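PDB 5WLH: LbaCas13a H328A (C2c2) from Lachnospiraceae bacterium NK4A179, which binds CRISPR guide RNA, probably matures it from its precursor, and uses it to recognise and cleave target RNA as a Cas13a effector nuclease. Local coordinates for residues V27-L37 with R48-I58. Residues are numbered along the deposited sequence; the frame is centred on the assembly and turned at random.
Sequences VSENRSQEGIL and RKNDEDRDRYI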
loop_
_atom_site.group_PDB
_atom_site.type_symbol
_atom_site.label_atom_id
_atom_site.label_comp_id
_atom_site.label_asym_id
_atom_site.label_seq_id
_atom_site.Cartn_x
_atom_site.Cartn_y
_atom_site.Cartn_z
ATOM N N VAL A 27 -15.326 3.036 -20.390
ATOM C CA VAL A 27 -15.004 2.332 -21.627
ATOM C C VAL A 27 -14.760 3.360 -22.717
ATOM O O VAL A 27 -15.290 4.475 -22.684
ATOM C CB VAL A 27 -16.098 1.326 -22.034
ATOM C CG1 VAL A 27 -16.261 0.259 -20.947
ATOM C CG2 VAL A 27 -17.405 2.036 -22.317
ATOM N N SER A 28 -13.942 2.977 -23.694
ATOM C CA SER A 28 -13.576 3.854 -24.792
ATOM C C SER A 28 -13.849 3.108 -26.087
ATOM O O SER A 28 -13.225 2.078 -26.348
ATOM C CB SER A 28 -12.103 4.260 -24.690
ATOM O OG SER A 28 -11.812 5.320 -25.571
ATOM N N GLU A 29 -14.793 3.602 -26.881
ATOM C CA GLU A 29 -15.146 2.867 -28.091
ATOM C C GLU A 29 -14.420 3.413 -29.315
ATOM O O GLU A 29 -13.484 2.778 -29.818
ATOM C CB GLU A 29 -16.661 2.878 -28.288
ATOM C CG GLU A 29 -17.402 2.334 -27.070
ATOM C CD GLU A 29 -18.438 1.278 -27.418
ATOM O OE1 GLU A 29 -18.788 1.145 -28.613
ATOM O OE2 GLU A 29 -18.895 0.576 -26.486
ATOM N N ASN A 30 -14.826 4.579 -29.805
ATOM C CA ASN A 30 -14.187 5.208 -30.962
ATOM C C ASN A 30 -13.743 6.615 -30.569
ATOM O O ASN A 30 -14.334 7.615 -30.986
ATOM C CB ASN A 30 -15.130 5.216 -32.172
ATOM C CG ASN A 30 -15.206 3.861 -32.856
ATOM O OD1 ASN A 30 -14.246 3.417 -33.490
ATOM N ND2 ASN A 30 -16.352 3.199 -32.734
ATOM N N ARG A 31 -12.697 6.677 -29.744
ATOM C CA ARG A 31 -12.149 7.920 -29.197
ATOM C C ARG A 31 -13.211 8.764 -28.492
ATOM O O ARG A 31 -13.020 9.966 -28.272
ATOM C CB ARG A 31 -11.428 8.737 -30.272
ATOM C CG ARG A 31 -10.097 9.278 -29.787
ATOM C CD ARG A 31 -9.319 9.956 -30.889
ATOM N NE ARG A 31 -8.078 9.239 -31.166
ATOM C CZ ARG A 31 -7.237 9.550 -32.144
ATOM N NH1 ARG A 31 -7.500 10.581 -32.934
ATOM N NH2 ARG A 31 -6.128 8.845 -32.320
ATOM N N SER A 32 -14.328 8.142 -28.131
ATOM C CA SER A 32 -15.290 8.707 -27.204
ATOM C C SER A 32 -15.441 7.733 -26.046
ATOM O O SER A 32 -15.292 6.519 -26.212
ATOM C CB SER A 32 -16.643 8.945 -27.864
ATOM O OG SER A 32 -17.165 7.726 -28.350
ATOM N N GLN A 33 -15.738 8.261 -24.872
ATOM C CA GLN A 33 -15.739 7.420 -23.695
ATOM C C GLN A 33 -17.095 7.464 -23.008
ATOM O O GLN A 33 -17.940 8.328 -23.270
ATOM C CB GLN A 33 -14.611 7.834 -22.748
ATOM C CG GLN A 33 -13.237 7.480 -23.285
ATOM C CD GLN A 33 -12.625 8.600 -24.107
ATOM O OE1 GLN A 33 -12.760 9.774 -23.772
ATOM N NE2 GLN A 33 -11.976 8.242 -25.200
ATOM N N GLU A 34 -17.304 6.495 -22.130
ATOM C CA GLU A 34 -18.542 6.442 -21.375
ATOM C C GLU A 34 -18.260 5.806 -20.027
ATOM O O GLU A 34 -17.583 4.773 -19.953
ATOM C CB GLU A 34 -19.604 5.643 -22.138
ATOM C CG GLU A 34 -20.903 5.426 -21.381
ATOM C CD GLU A 34 -21.887 4.598 -22.179
ATOM O OE1 GLU A 34 -21.603 4.345 -23.371
ATOM O OE2 GLU A 34 -22.928 4.182 -21.618
ATOM N N GLY A 35 -18.769 6.425 -18.965
ATOM C CA GLY A 35 -18.822 5.747 -17.683
ATOM C C GLY A 35 -20.006 4.801 -17.677
ATOM O O GLY A 35 -21.130 5.196 -18.002
ATOM N N ILE A 36 -19.755 3.540 -17.331
ATOM C CA ILE A 36 -20.804 2.531 -17.295
ATOM C C ILE A 36 -20.980 2.014 -15.883
ATOM O O ILE A 36 -20.060 2.033 -15.058
ATOM C CB ILE A 36 -20.520 1.349 -18.249
ATOM C CG1 ILE A 36 -19.230 0.620 -17.836
ATOM C CG2 ILE A 36 -20.489 1.837 -19.654
ATOM C CD1 ILE A 36 -19.146 -0.830 -18.343
ATOM N N LEU A 37 -22.195 1.549 -15.608
ATOM C CA LEU A 37 -22.498 0.740 -14.443
ATOM C C LEU A 37 -22.646 -0.700 -14.887
ATOM O O LEU A 37 -23.262 -0.978 -15.922
ATOM C CB LEU A 37 -23.806 1.178 -13.768
ATOM C CG LEU A 37 -23.853 2.437 -12.925
ATOM C CD1 LEU A 37 -25.211 2.471 -12.204
ATOM C CD2 LEU A 37 -22.725 2.395 -11.918
ATOM N N ARG A 48 -23.445 -5.161 -18.190
ATOM C CA ARG A 48 -23.390 -3.730 -18.437
ATOM C C ARG A 48 -24.792 -3.152 -18.559
ATOM O O ARG A 48 -25.615 -3.671 -19.316
ATOM C CB ARG A 48 -22.599 -3.465 -19.710
ATOM C CG ARG A 48 -22.668 -2.058 -20.190
ATOM C CD ARG A 48 -21.707 -1.839 -21.354
ATOM N NE ARG A 48 -21.895 -0.532 -21.957
ATOM C CZ ARG A 48 -21.098 -0.009 -22.888
ATOM N NH1 ARG A 48 -21.357 1.197 -23.370
ATOM N NH2 ARG A 48 -20.045 -0.680 -23.326
ATOM N N LYS A 49 -25.063 -2.063 -17.826
ATOM C CA LYS A 49 -26.381 -1.431 -17.873
ATOM C C LYS A 49 -26.485 -0.459 -19.043
ATOM O O LYS A 49 -25.613 0.391 -19.233
ATOM C CB LYS A 49 -26.661 -0.693 -16.561
ATOM C CG LYS A 49 -26.637 -1.591 -15.368
ATOM C CD LYS A 49 -26.969 -0.818 -14.082
ATOM C CE LYS A 49 -26.704 -1.693 -12.879
ATOM N NZ LYS A 49 -27.577 -2.909 -12.883
ATOM N N ASN A 50 -27.563 -0.582 -19.828
ATOM C CA ASN A 50 -27.832 0.388 -20.880
ATOM C C ASN A 50 -28.308 1.688 -20.236
ATOM O O ASN A 50 -28.496 1.762 -19.025
ATOM C CB ASN A 50 -28.848 -0.165 -21.887
ATOM C CG ASN A 50 -30.170 -0.584 -21.241
ATOM O OD1 ASN A 50 -30.757 0.166 -20.459
ATOM N ND2 ASN A 50 -30.654 -1.781 -21.587
ATOM N N ASP A 51 -28.514 2.725 -21.056
ATOM C CA ASP A 51 -28.770 4.056 -20.503
ATOM C C ASP A 51 -30.008 4.056 -19.621
ATOM O O ASP A 51 -29.989 4.587 -18.501
ATOM C CB ASP A 51 -28.927 5.078 -21.627
ATOM C CG ASP A 51 -27.615 5.407 -22.298
ATOM O OD1 ASP A 51 -26.572 5.389 -21.612
ATOM O OD2 ASP A 51 -27.622 5.672 -23.516
ATOM N N GLU A 52 -31.097 3.462 -20.114
ATOM C CA GLU A 52 -32.340 3.442 -19.351
ATOM C C GLU A 52 -32.179 2.664 -18.054
ATOM O O GLU A 52 -32.641 3.112 -16.994
ATOM C CB GLU A 52 -33.470 2.856 -20.206
ATOM C CG GLU A 52 -34.488 2.019 -19.446
ATOM C CD GLU A 52 -35.584 2.857 -18.796
ATOM O OE1 GLU A 52 -36.615 2.274 -18.394
ATOM O OE2 GLU A 52 -35.418 4.093 -18.687
ATOM N N ASP A 53 -31.498 1.509 -18.105
ATOM C CA ASP A 53 -31.331 0.704 -16.905
ATOM C C ASP A 53 -30.381 1.364 -15.905
ATOM O O ASP A 53 -30.580 1.244 -14.690
ATOM C CB ASP A 53 -30.844 -0.694 -17.282
ATOM C CG ASP A 53 -31.945 -1.531 -17.902
ATOM O OD1 ASP A 53 -33.090 -1.026 -17.937
ATOM O OD2 ASP A 53 -31.680 -2.666 -18.355
ATOM N N ARG A 54 -29.341 2.042 -16.392
ATOM C CA ARG A 54 -28.501 2.851 -15.508
ATOM C C ARG A 54 -29.338 3.910 -14.804
ATOM O O ARG A 54 -29.268 4.062 -13.579
ATOM C CB ARG A 54 -27.373 3.519 -16.302
ATOM C CG ARG A 54 -26.264 4.141 -15.430
ATOM C CD ARG A 54 -25.434 5.196 -16.175
ATOM N NE ARG A 54 -26.313 6.193 -16.765
ATOM C CZ ARG A 54 -26.489 6.376 -18.064
ATOM N NH1 ARG A 54 -25.806 5.653 -18.943
ATOM N NH2 ARG A 54 -27.351 7.290 -18.478
ATOM N N ASP A 55 -30.132 4.654 -15.579
ATOM C CA ASP A 55 -31.021 5.666 -15.018
ATOM C C ASP A 55 -31.944 5.059 -13.976
ATOM O O ASP A 55 -32.036 5.561 -12.852
ATOM C CB ASP A 55 -31.834 6.323 -16.133
ATOM C CG ASP A 55 -31.017 7.273 -16.966
ATOM O OD1 ASP A 55 -29.854 7.551 -16.593
ATOM O OD2 ASP A 55 -31.530 7.750 -18.002
ATOM N N ARG A 56 -32.627 3.965 -14.333
ATOM C CA ARG A 56 -33.591 3.350 -13.430
ATOM C C ARG A 56 -32.909 2.760 -12.209
ATOM O O ARG A 56 -33.481 2.758 -11.112
ATOM C CB ARG A 56 -34.388 2.263 -14.160
ATOM C CG ARG A 56 -35.296 1.433 -13.251
ATOM C CD ARG A 56 -35.008 -0.072 -13.340
ATOM N NE ARG A 56 -33.917 -0.506 -12.461
ATOM C CZ ARG A 56 -34.090 -1.037 -11.254
ATOM N NH1 ARG A 56 -35.317 -1.199 -10.767
ATOM N NH2 ARG A 56 -33.041 -1.404 -10.528
ATOM N N TYR A 57 -31.695 2.232 -12.386
ATOM C CA TYR A 57 -30.963 1.693 -11.251
ATOM C C TYR A 57 -30.670 2.785 -10.228
ATOM O O TYR A 57 -30.844 2.579 -9.020
ATOM C CB TYR A 57 -29.669 1.033 -11.733
ATOM C CG TYR A 57 -28.764 0.653 -10.606
ATOM C CD1 TYR A 57 -28.912 -0.558 -9.952
ATOM C CD2 TYR A 57 -27.779 1.525 -10.165
ATOM C CE1 TYR A 57 -28.086 -0.898 -8.900
ATOM C CE2 TYR A 57 -26.958 1.196 -9.125
ATOM C CZ TYR A 57 -27.115 -0.014 -8.495
ATOM O OH TYR A 57 -26.285 -0.326 -7.447
ATOM N N ILE A 58 -30.209 3.943 -10.691
ATOM C CA ILE A 58 -29.944 5.050 -9.777
ATOM C C ILE A 58 -31.239 5.483 -9.101
ATOM O O ILE A 58 -31.316 5.559 -7.870
ATOM C CB ILE A 58 -29.272 6.212 -10.529
ATOM C CG1 ILE A 58 -27.885 5.773 -11.024
ATOM C CG2 ILE A 58 -29.168 7.450 -9.643
ATOM C CD1 ILE A 58 -26.962 5.337 -9.884
HETATM O O HOH W 1 -23.411 4.409 -19.190
HETATM O O HOH W 2 -24.105 1.141 -21.353
HETATM O O HOH W 3 -24.158 1.948 -17.504
#
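Lys49 N donates to Leu37 O over 2.8 Å in a nearly straight bond, tying strand 33-39 to the residues just before helix 51-64. Arg48 reaches back along the hairpin with CG anti to the backbone N (chi1 170°) and every later torsion extended, a span that suits arginine. Its NH1 forms a salt bridge with Glu34 OE1 at 3.2 Å, while NH2 has a longer one, 3.6 Å, to OE2 of the poorly ordered Glu29. Both oxygens arrive at the guanidinium edge, near its plane, with their carboxylates almost perpendicular to it, and Ile36 CG2 lies over one face, toward the rim. A water in that plane accepts from Arg48 NE and donates to Lys49 O and Glu34 OE2.

Glu34 OE2 lies 3.8 Å from Asp51 OD1, like charges probably eased by Arg54, whose NH1 makes a salt bridge to Asp51 OD1 (2.8 Å) and NH2 one to Asp55 OD1. A second water accepts from Arg54 NH1 within reach of Glu34 OE2 and Gly35 O. Were Arg54 an alanine, Asp51 and Asp55 would probably lose their shared cation, Ser240 OG its NE partner, and Leu37 the aliphatic chain beside it.

Branched Leu37 suits the apolar end: its CD1 packs on Tyr57 CD2 (3.4 Å) and Arg54 CG (3.8 Å), while CB lies against Lys49 CD. Lys49 NZ hydrogen-bonds Asn39 OD1, and Asn50 OD1 N-caps the helix through Asp53 N.

The antiparallel hairpin of strands 22-28 and 33-39 thus packs on the start of helix 51-64, whose Arg54 NE and Asp55 OD1 hydrogen-bond Ser240 OG of helix 233-244, with Ile58 against Val239 and Ile243.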